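Long-range contacts in ricin B lectin (Clostridium thermocellum, PDB 3VSF), which cleaves beta-1,3-galactan as an exo-acting galactanase, pairing a glycoside hydrolase family 43 module with a galactose-binding ricin-type beta-trefoil: residues Leu421-Glu426 against Gln445-Thr450; Cys464-Asp469 against Gln483-Gly488. All coordinates share one frame; numbering follows the deposited sequence.

Contact 1 of 2, residues Leu421-Glu426 against Gln445-Thr450; sequences LDVKDE and QHWKFT
Trp-447 meets the end of strand 420-423 with both a polar and an apolar side. Its indole NE1 donates to Leu-421 O at 3.2 Å in a nearly straight bond (167°). The oxygen lies in the ring plane, but the donor sits well above the carbonyl plane. Leu-421 then folds its CD2 branch over one face of the same indole, 4.1 Å from the centroid of the five-membered ring, as a CH-pi contact. Val-423 CG2 touches the far end of the indole, 3.6 Å from CH2. Ile-412, Leu-434 and Ile-459 pack around this buried part.

Gln-445 works beside it. Its side chain is extended beyond CG, and NE2 donates to Asp-422 OD2 at 2.9 Å. NE2 comes to the anti side of OD2, tilted out of the carboxylate plane; the carboxylate and amide planes stand 85° apart. Thr-438 O takes the same NE2, and Asn-440 N donates to OE1, which fixes the rotation of the amide.

The loose side is the turn after Val-423. Glu-426 N bonds back to Val-423 O, while Lys-424, Asp-425 and Glu-426 stay exposed. Asp-422, Asp-425, Asn-440 and Asn-444 bind galactose in another structure of this protein. Gln-445 probably helps to position Asp-422 from the second shell. Gln-445 and Trp-447 form the QxW motif of the ricin-type beta-trefoil.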
ATOM      1  N   LEU A 421       0.109  16.502 -11.558  1.00 53.79           N
ATOM      2  CA  LEU A 421       0.694  16.892 -12.833  1.00 51.95           C
ATOM      3  C   LEU A 421       1.980  16.104 -13.038  1.00 50.79           C
ATOM      4  O   LEU A 421       2.906  16.191 -12.233  1.00 50.89           O
ATOM      5  CB  LEU A 421       0.980  18.394 -12.858  1.00 53.28           C
ATOM      6  CG  LEU A 421       1.343  19.005 -14.213  1.00 51.01           C
ATOM      7  CD1 LEU A 421       0.211  18.811 -15.211  1.00 46.09           C
ATOM      8  CD2 LEU A 421       1.673  20.479 -14.058  1.00 54.14           C
ATOM      9  N   ASP A 422       2.030  15.333 -14.118  1.00 52.01           N
ATOM     10  CA  ASP A 422       3.122  14.393 -14.329  1.00 54.48           C
ATOM     11  C   ASP A 422       3.711  14.494 -15.732  1.00 52.53           C
ATOM     12  O   ASP A 422       2.980  14.622 -16.713  1.00 52.17           O
ATOM     13  CB  ASP A 422       2.628  12.967 -14.074  1.00 51.53           C
ATOM     14  CG  ASP A 422       3.716  11.929 -14.256  1.00 57.50           C
ATOM     15  OD1 ASP A 422       3.942  11.495 -15.405  1.00 57.74           O
ATOM     16  OD2 ASP A 422       4.340  11.541 -13.247  1.00 61.12           O
ATOM     17  N   VAL A 423       5.036  14.435 -15.819  1.00 50.95           N
ATOM     18  CA  VAL A 423       5.713  14.376 -17.108  1.00 49.29           C
ATOM     19  C   VAL A 423       5.776  12.924 -17.574  1.00 52.49           C
ATOM     20  O   VAL A 423       6.550  12.126 -17.047  1.00 52.18           O
ATOM     21  CB  VAL A 423       7.137  14.951 -17.032  1.00 49.62           C
ATOM     22  CG1 VAL A 423       7.784  14.941 -18.407  1.00 49.57           C
ATOM     23  CG2 VAL A 423       7.111  16.361 -16.463  1.00 49.50           C
ATOM     24  N   LYS A 424       4.950  12.595 -18.562  1.00 51.05           N
ATOM     25  CA  LYS A 424       4.803  11.223 -19.045  1.00 51.31           C
ATOM     26  C   LYS A 424       6.129  10.475 -19.188  1.00 53.21           C
ATOM     27  O   LYS A 424       7.071  10.966 -19.810  1.00 52.38           O
ATOM     28  CB  LYS A 424       4.049  11.217 -20.378  1.00 53.15           C
ATOM     29  CG  LYS A 424       3.776   9.833 -20.946  1.00 51.25           C
ATOM     30  CD  LYS A 424       3.013   9.929 -22.260  1.00 50.81           C
ATOM     31  CE  LYS A 424       2.835   8.568 -22.912  1.00 55.99           C
ATOM     32  NZ  LYS A 424       2.022   7.646 -22.071  1.00 62.42           N
ATOM     33  N   ASP A 425       6.188   9.284 -18.596  1.00 54.31           N
ATOM     34  CA  ASP A 425       7.346   8.400 -18.716  1.00 49.85           C
ATOM     35  C   ASP A 425       8.658   9.062 -18.298  1.00 51.18           C
ATOM     36  O   ASP A 425       9.726   8.703 -18.795  1.00 48.64           O
ATOM     37  CB  ASP A 425       7.459   7.859 -20.143  1.00 47.21           C
ATOM     38  CG  ASP A 425       6.229   7.080 -20.570  1.00 55.92           C
ATOM     39  OD1 ASP A 425       5.584   6.459 -19.698  1.00 59.49           O
ATOM     40  OD2 ASP A 425       5.904   7.088 -21.777  1.00 55.83           O
ATOM     41  N   GLU A 426       8.572  10.021 -17.382  1.00 54.09           N
ATOM     42  CA  GLU A 426       9.752  10.722 -16.883  1.00 55.11           C
ATOM     43  C   GLU A 426      10.641  11.225 -18.015  1.00 54.95           C
ATOM     44  O   GLU A 426      11.866  11.139 -17.940  1.00 57.10           O
ATOM     45  CB  GLU A 426      10.557   9.822 -15.944  1.00 58.15           C
ATOM     46  CG  GLU A 426       9.863   9.517 -14.626  1.00 61.43           C
ATOM     47  CD  GLU A 426      10.709   8.657 -13.708  1.00 71.19           C
ATOM     48  OE1 GLU A 426      11.191   7.597 -14.159  1.00 71.12           O
ATOM     49  OE2 GLU A 426      10.896   9.044 -12.534  1.00 71.28           O
ATOM     50  N   GLN A 445       7.007  14.745 -10.937  1.00 52.60           N
ATOM     51  CA  GLN A 445       5.759  15.258 -10.384  1.00 50.71           C
ATOM     52  C   GLN A 445       6.035  16.420  -9.436  1.00 54.04           C
ATOM     53  O   GLN A 445       5.121  16.949  -8.803  1.00 56.91           O
ATOM     54  CB  GLN A 445       4.992  14.150  -9.658  1.00 50.56           C
ATOM     55  CG  GLN A 445       4.593  12.988 -10.552  1.00 52.41           C
ATOM     56  CD  GLN A 445       3.700  11.984  -9.850  1.00 53.09           C
ATOM     57  OE1 GLN A 445       3.471  12.076  -8.644  1.00 56.87           O
ATOM     58  NE2 GLN A 445       3.186  11.020 -10.606  1.00 51.33           N
ATOM     59  N   HIS A 446       7.303  16.808  -9.346  1.00 51.46           N
ATOM     60  CA  HIS A 446       7.703  17.943  -8.522  1.00 57.21           C
ATOM     61  C   HIS A 446       7.972  19.169  -9.387  1.00 60.04           C
ATOM     62  O   HIS A 446       8.689  19.090 -10.385  1.00 59.74           O
ATOM     63  CB  HIS A 446       8.942  17.596  -7.694  1.00 59.91           C
ATOM     64  CG  HIS A 446       8.708  16.521  -6.680  1.00 61.42           C
ATOM     65  ND1 HIS A 446       9.709  16.035  -5.866  1.00 61.69           N
ATOM     66  CD2 HIS A 446       7.587  15.840  -6.345  1.00 58.19           C
ATOM     67  CE1 HIS A 446       9.214  15.099  -5.075  1.00 62.04           C
ATOM     68  NE2 HIS A 446       7.930  14.961  -5.345  1.00 57.83           N
ATOM     69  N   TRP A 447       7.397  20.302  -8.999  1.00 61.34           N
ATOM     70  CA  TRP A 447       7.499  21.522  -9.794  1.00 61.29           C
ATOM     71  C   TRP A 447       7.979  22.709  -8.969  1.00 64.09           C
ATOM     72  O   TRP A 447       7.496  22.941  -7.860  1.00 65.74           O
ATOM     73  CB  TRP A 447       6.146  21.849 -10.427  1.00 57.37           C
ATOM     74  CG  TRP A 447       5.610  20.747 -11.283  1.00 55.56           C
ATOM     75  CD1 TRP A 447       4.756  19.755 -10.901  1.00 53.17           C
ATOM     76  CD2 TRP A 447       5.895  20.523 -12.667  1.00 55.32           C
ATOM     77  NE1 TRP A 447       4.490  18.926 -11.963  1.00 53.28           N
ATOM     78  CE2 TRP A 447       5.178  19.376 -13.061  1.00 56.15           C
ATOM     79  CE3 TRP A 447       6.687  21.180 -13.614  1.00 53.96           C
ATOM     80  CZ2 TRP A 447       5.228  18.872 -14.359  1.00 56.42           C
ATOM     81  CZ3 TRP A 447       6.737  20.679 -14.901  1.00 51.88           C
ATOM     82  CH2 TRP A 447       6.011  19.538 -15.261  1.00 52.29           C
ATOM     83  N   LYS A 448       8.927  23.461  -9.518  1.00 63.84           N
ATOM     84  CA  LYS A 448       9.416  24.667  -8.859  1.00 65.27           C
ATOM     85  C   LYS A 448       8.895  25.922  -9.551  1.00 66.21           C
ATOM     86  O   LYS A 448       8.960  26.043 -10.775  1.00 64.90           O
ATOM     87  CB  LYS A 448      10.946  24.690  -8.819  1.00 67.47           C
ATOM     88  CG  LYS A 448      11.516  25.906  -8.102  1.00 69.45           C
ATOM     89  CD  LYS A 448      13.027  25.824  -7.958  1.00 74.67           C
ATOM     90  CE  LYS A 448      13.725  25.943  -9.302  1.00 75.46           C
ATOM     91  NZ  LYS A 448      15.208  25.938  -9.151  1.00 77.59           N
ATOM     92  N   PHE A 449       8.378  26.855  -8.757  1.00 68.46           N
ATOM     93  CA  PHE A 449       7.871  28.115  -9.284  1.00 63.11           C
ATOM     94  C   PHE A 449       8.932  29.207  -9.209  1.00 65.16           C
ATOM     95  O   PHE A 449       9.480  29.481  -8.142  1.00 67.57           O
ATOM     96  CB  PHE A 449       6.618  28.549  -8.523  1.00 59.73           C
ATOM     97  CG  PHE A 449       5.416  27.691  -8.795  1.00 61.63           C
ATOM     98  CD1 PHE A 449       4.410  28.135  -9.638  1.00 62.95           C
ATOM     99  CD2 PHE A 449       5.296  26.439  -8.216  1.00 59.56           C
ATOM    100  CE1 PHE A 449       3.303  27.347  -9.891  1.00 64.78           C
ATOM    101  CE2 PHE A 449       4.191  25.648  -8.468  1.00 59.64           C
ATOM    102  CZ  PHE A 449       3.194  26.102  -9.306  1.00 60.52           C
ATOM    103  N   THR A 450       9.218  29.825 -10.350  1.00 66.24           N
ATOM    104  CA  THR A 450      10.193  30.904 -10.411  1.00 65.82           C
ATOM    105  C   THR A 450       9.517  32.211 -10.811  1.00 71.28           C
ATOM    106  O   THR A 450       9.061  32.362 -11.944  1.00 71.58           O
ATOM    107  CB  THR A 450      11.316  30.590 -11.415  1.00 66.71           C
ATOM    108  OG1 THR A 450      11.829  29.275 -11.167  1.00 64.18           O
ATOM    109  CG2 THR A 450      12.442  31.605 -11.291  1.00 68.46           C
TER

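Contact 2 of 2, residues Cys464-Asp469 against Gln483-Gly488; sequences CGKLID and QWSDAG
Beyond CB the Lys-466 chain is extended and bends only at chi4 (-53°), which brings NZ to Ser-485 OG at 3.1 Å. Gln-483 places CG opposite its backbone N (chi1 -173°), and its chain runs out alongside Lys-466 toward Cys-464. Lys-466 CB lies 3.4 Å from Gln-483 CG. The amide of Gln-483 lies against Cys-464 SG, and its NE2 bonds to Ser-427 O. Ser-485 OG has a further partner in Asp-430 OD1, which also forms a long, weak ion pair with Lys-466 NZ.

Next to this cluster, two backbone bonds join the strands. Leu-467 N donates to Trp-484 O at 2.7 Å, and Trp-484 N donates to Leu-467 O at 3.1 Å. Leu-467 and Trp-484 are thus an antiparallel hydrogen-bonded pair, and Ile-468 with Gln-483 is the next, non-hydrogen-bonded pair.

Leu-467 CD1 rests on Asp-486, 3.6 Å from its CB. Asp-486 OD1 accepts from Gly-488 N in an Asx turn, and OD2 makes a salt bridge to Lys-458. Asp-469 packs beside the CB of Trp-484, while its OD2 bonds to Gln-492 NE2 and to a bound glycerol. Gln-492 and Trp-494 are a QxW pair of the beta-trefoil; Trp-494 NE1 bonds to Ile-468 O.

The contact lies at the open end of the hairpin of strands 467-470 and 479-484. Strand 456-461 packs against Leu-467 and Ile-468, and strand 420-423 touches Ile-468 and Gln-483.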
ATOM      1  N   CYS A 464      14.359  17.439 -15.073  1.00 64.19           N
ATOM      2  CA  CYS A 464      15.269  17.974 -16.081  1.00 64.91           C
ATOM      3  C   CYS A 464      15.364  19.497 -16.045  1.00 64.25           C
ATOM      4  O   CYS A 464      16.356  20.074 -16.491  1.00 66.86           O
ATOM      5  CB  CYS A 464      14.844  17.512 -17.476  1.00 67.94           C
ATOM      6  SG  CYS A 464      13.143  17.936 -17.907  1.00 66.86           S
ATOM      7  N   GLY A 465      14.330  20.145 -15.522  1.00 62.53           N
ATOM      8  CA  GLY A 465      14.336  21.589 -15.379  1.00 63.06           C
ATOM      9  C   GLY A 465      13.576  22.322 -16.468  1.00 64.77           C
ATOM     10  O   GLY A 465      13.494  23.551 -16.456  1.00 64.93           O
ATOM     11  N   LYS A 466      13.017  21.573 -17.411  1.00 62.43           N
ATOM     12  CA  LYS A 466      12.250  22.170 -18.497  1.00 56.00           C
ATOM     13  C   LYS A 466      10.906  22.684 -17.991  1.00 58.23           C
ATOM     14  O   LYS A 466      10.355  22.160 -17.023  1.00 60.95           O
ATOM     15  CB  LYS A 466      12.059  21.170 -19.639  1.00 54.75           C
ATOM     16  CG  LYS A 466      13.364  20.638 -20.206  1.00 56.57           C
ATOM     17  CD  LYS A 466      13.133  19.784 -21.441  1.00 56.91           C
ATOM     18  CE  LYS A 466      14.430  19.145 -21.915  1.00 55.67           C
ATOM     19  NZ  LYS A 466      15.513  20.146 -22.114  1.00 57.73           N
ATOM     20  N   LEU A 467      10.382  23.711 -18.651  1.00 58.55           N
ATOM     21  CA  LEU A 467       9.195  24.408 -18.167  1.00 58.30           C
ATOM     22  C   LEU A 467       7.899  23.821 -18.710  1.00 55.30           C
ATOM     23  O   LEU A 467       7.889  23.160 -19.748  1.00 54.89           O
ATOM     24  CB  LEU A 467       9.270  25.892 -18.540  1.00 57.31           C
ATOM     25  CG  LEU A 467      10.616  26.585 -18.335  1.00 60.28           C
ATOM     26  CD1 LEU A 467      10.518  28.057 -18.712  1.00 58.76           C
ATOM     27  CD2 LEU A 467      11.092  26.427 -16.902  1.00 59.73           C
ATOM     28  N   ILE A 468       6.805  24.069 -17.994  1.00 54.76           N
ATOM     29  CA  ILE A 468       5.475  23.754 -18.495  1.00 51.35           C
ATOM     30  C   ILE A 468       5.207  24.647 -19.697  1.00 54.69           C
ATOM     31  O   ILE A 468       5.291  25.872 -19.600  1.00 52.02           O
ATOM     32  CB  ILE A 468       4.399  23.996 -17.425  1.00 53.54           C
ATOM     33  CG1 ILE A 468       4.652  23.110 -16.205  1.00 53.22           C
ATOM     34  CG2 ILE A 468       3.011  23.743 -17.996  1.00 50.15           C
ATOM     35  CD1 ILE A 468       3.603  23.243 -15.124  1.00 52.38           C
ATOM     36  N   ASP A 469       4.887  24.032 -20.830  1.00 55.08           N
ATOM     37  CA  ASP A 469       4.830  24.754 -22.094  1.00 50.63           C
ATOM     38  C   ASP A 469       3.578  24.403 -22.893  1.00 51.99           C
ATOM     39  O   ASP A 469       3.183  23.241 -22.964  1.00 52.79           O
ATOM     40  CB  ASP A 469       6.083  24.428 -22.915  1.00 53.33           C
ATOM     41  CG  ASP A 469       6.249  25.329 -24.122  1.00 54.95           C
ATOM     42  OD1 ASP A 469       5.231  25.769 -24.692  1.00 63.34           O
ATOM     43  OD2 ASP A 469       7.408  25.594 -24.508  1.00 52.81           O
ATOM     44  N   GLN A 483       6.388  19.768 -22.152  1.00 53.34           N
ATOM     45  CA  GLN A 483       7.617  20.113 -21.461  1.00 50.01           C
ATOM     46  C   GLN A 483       8.591  20.672 -22.490  1.00 53.26           C
ATOM     47  O   GLN A 483       8.729  20.117 -23.580  1.00 54.41           O
ATOM     48  CB  GLN A 483       8.198  18.858 -20.812  1.00 54.60           C
ATOM     49  CG  GLN A 483       9.399  19.087 -19.921  1.00 57.67           C
ATOM     50  CD  GLN A 483       9.974  17.787 -19.397  1.00 57.70           C
ATOM     51  OE1 GLN A 483      10.088  17.585 -18.187  1.00 62.82           O
ATOM     52  NE2 GLN A 483      10.339  16.892 -20.308  1.00 55.57           N
ATOM     53  N   TRP A 484       9.260  21.771 -22.158  1.00 53.08           N
ATOM     54  CA  TRP A 484      10.170  22.402 -23.109  1.00 52.39           C
ATOM     55  C   TRP A 484      11.216  23.263 -22.413  1.00 54.94           C
ATOM     56  O   TRP A 484      10.980  23.789 -21.327  1.00 56.95           O
ATOM     57  CB  TRP A 484       9.380  23.247 -24.110  1.00 53.45           C
ATOM     58  CG  TRP A 484      10.114  23.527 -25.386  1.00 53.23           C
ATOM     59  CD1 TRP A 484      11.035  24.508 -25.603  1.00 50.95           C
ATOM     60  CD2 TRP A 484       9.980  22.820 -26.626  1.00 51.18           C
ATOM     61  NE1 TRP A 484      11.487  24.456 -26.901  1.00 47.83           N
ATOM     62  CE2 TRP A 484      10.853  23.428 -27.549  1.00 48.15           C
ATOM     63  CE3 TRP A 484       9.208  21.732 -27.044  1.00 50.82           C
ATOM     64  CZ2 TRP A 484      10.977  22.984 -28.863  1.00 47.17           C
ATOM     65  CZ3 TRP A 484       9.332  21.292 -28.349  1.00 50.53           C
ATOM     66  CH2 TRP A 484      10.209  21.917 -29.243  1.00 50.11           C
ATOM     67  N   SER A 485      12.375  23.403 -23.049  1.00 56.53           N
ATOM     68  CA  SER A 485      13.457  24.218 -22.507  1.00 57.27           C
ATOM     69  C   SER A 485      13.006  25.660 -22.313  1.00 58.30           C
ATOM     70  O   SER A 485      12.149  26.154 -23.047  1.00 58.64           O
ATOM     71  CB  SER A 485      14.671  24.176 -23.436  1.00 57.52           C
ATOM     72  OG  SER A 485      15.105  22.845 -23.651  1.00 64.60           O
ATOM     73  N   ASP A 486      13.587  26.331 -21.325  1.00 58.85           N
ATOM     74  CA  ASP A 486      13.274  27.731 -21.064  1.00 62.13           C
ATOM     75  C   ASP A 486      13.737  28.615 -22.218  1.00 63.19           C
ATOM     76  O   ASP A 486      14.914  28.960 -22.314  1.00 62.29           O
ATOM     77  CB  ASP A 486      13.920  28.186 -19.753  1.00 61.34           C
ATOM     78  CG  ASP A 486      13.679  29.656 -19.463  1.00 68.22           C
ATOM     79  OD1 ASP A 486      12.688  30.215 -19.978  1.00 68.45           O
ATOM     80  OD2 ASP A 486      14.483  30.251 -18.714  1.00 71.06           O
ATOM     81  N   ALA A 487      12.803  28.977 -23.092  1.00 62.40           N
ATOM     82  CA  ALA A 487      13.118  29.786 -24.264  1.00 61.34           C
ATOM     83  C   ALA A 487      12.679  31.237 -24.089  1.00 63.63           C
ATOM     84  O   ALA A 487      12.862  32.062 -24.985  1.00 65.54           O
ATOM     85  CB  ALA A 487      12.486  29.184 -25.510  1.00 61.91           C
ATOM     86  N   GLY A 488      12.096  31.543 -22.934  1.00 66.34           N
ATOM     87  CA  GLY A 488      11.680  32.900 -22.628  1.00 62.61           C
ATOM     88  C   GLY A 488      10.397  33.316 -23.321  1.00 63.48           C
ATOM     89  O   GLY A 488       9.995  34.478 -23.254  1.00 66.24           O
TER

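In the fold
Both contacts belong to the ricin-type beta-trefoil, with centres about 11 Å apart. Contact 1 is buried where its residues touch. It ties strand 420-423 to strand 447-453 and the residues just before it, through an indole and an amide. Contact 2 is only partly buried and joins a hairpin by backbone pairing, with Lys-466, Ser-485 and Asp-486 on its more exposed side. Strand 456-461 lies against both. They meet in the interior, where Ile-468 packs on Leu-421 and Trp-447, and Val-423 reaches Gln-483. Contact 1 holds a QxW pair inside its own segments, while contact 2 meets the corresponding pair from outside.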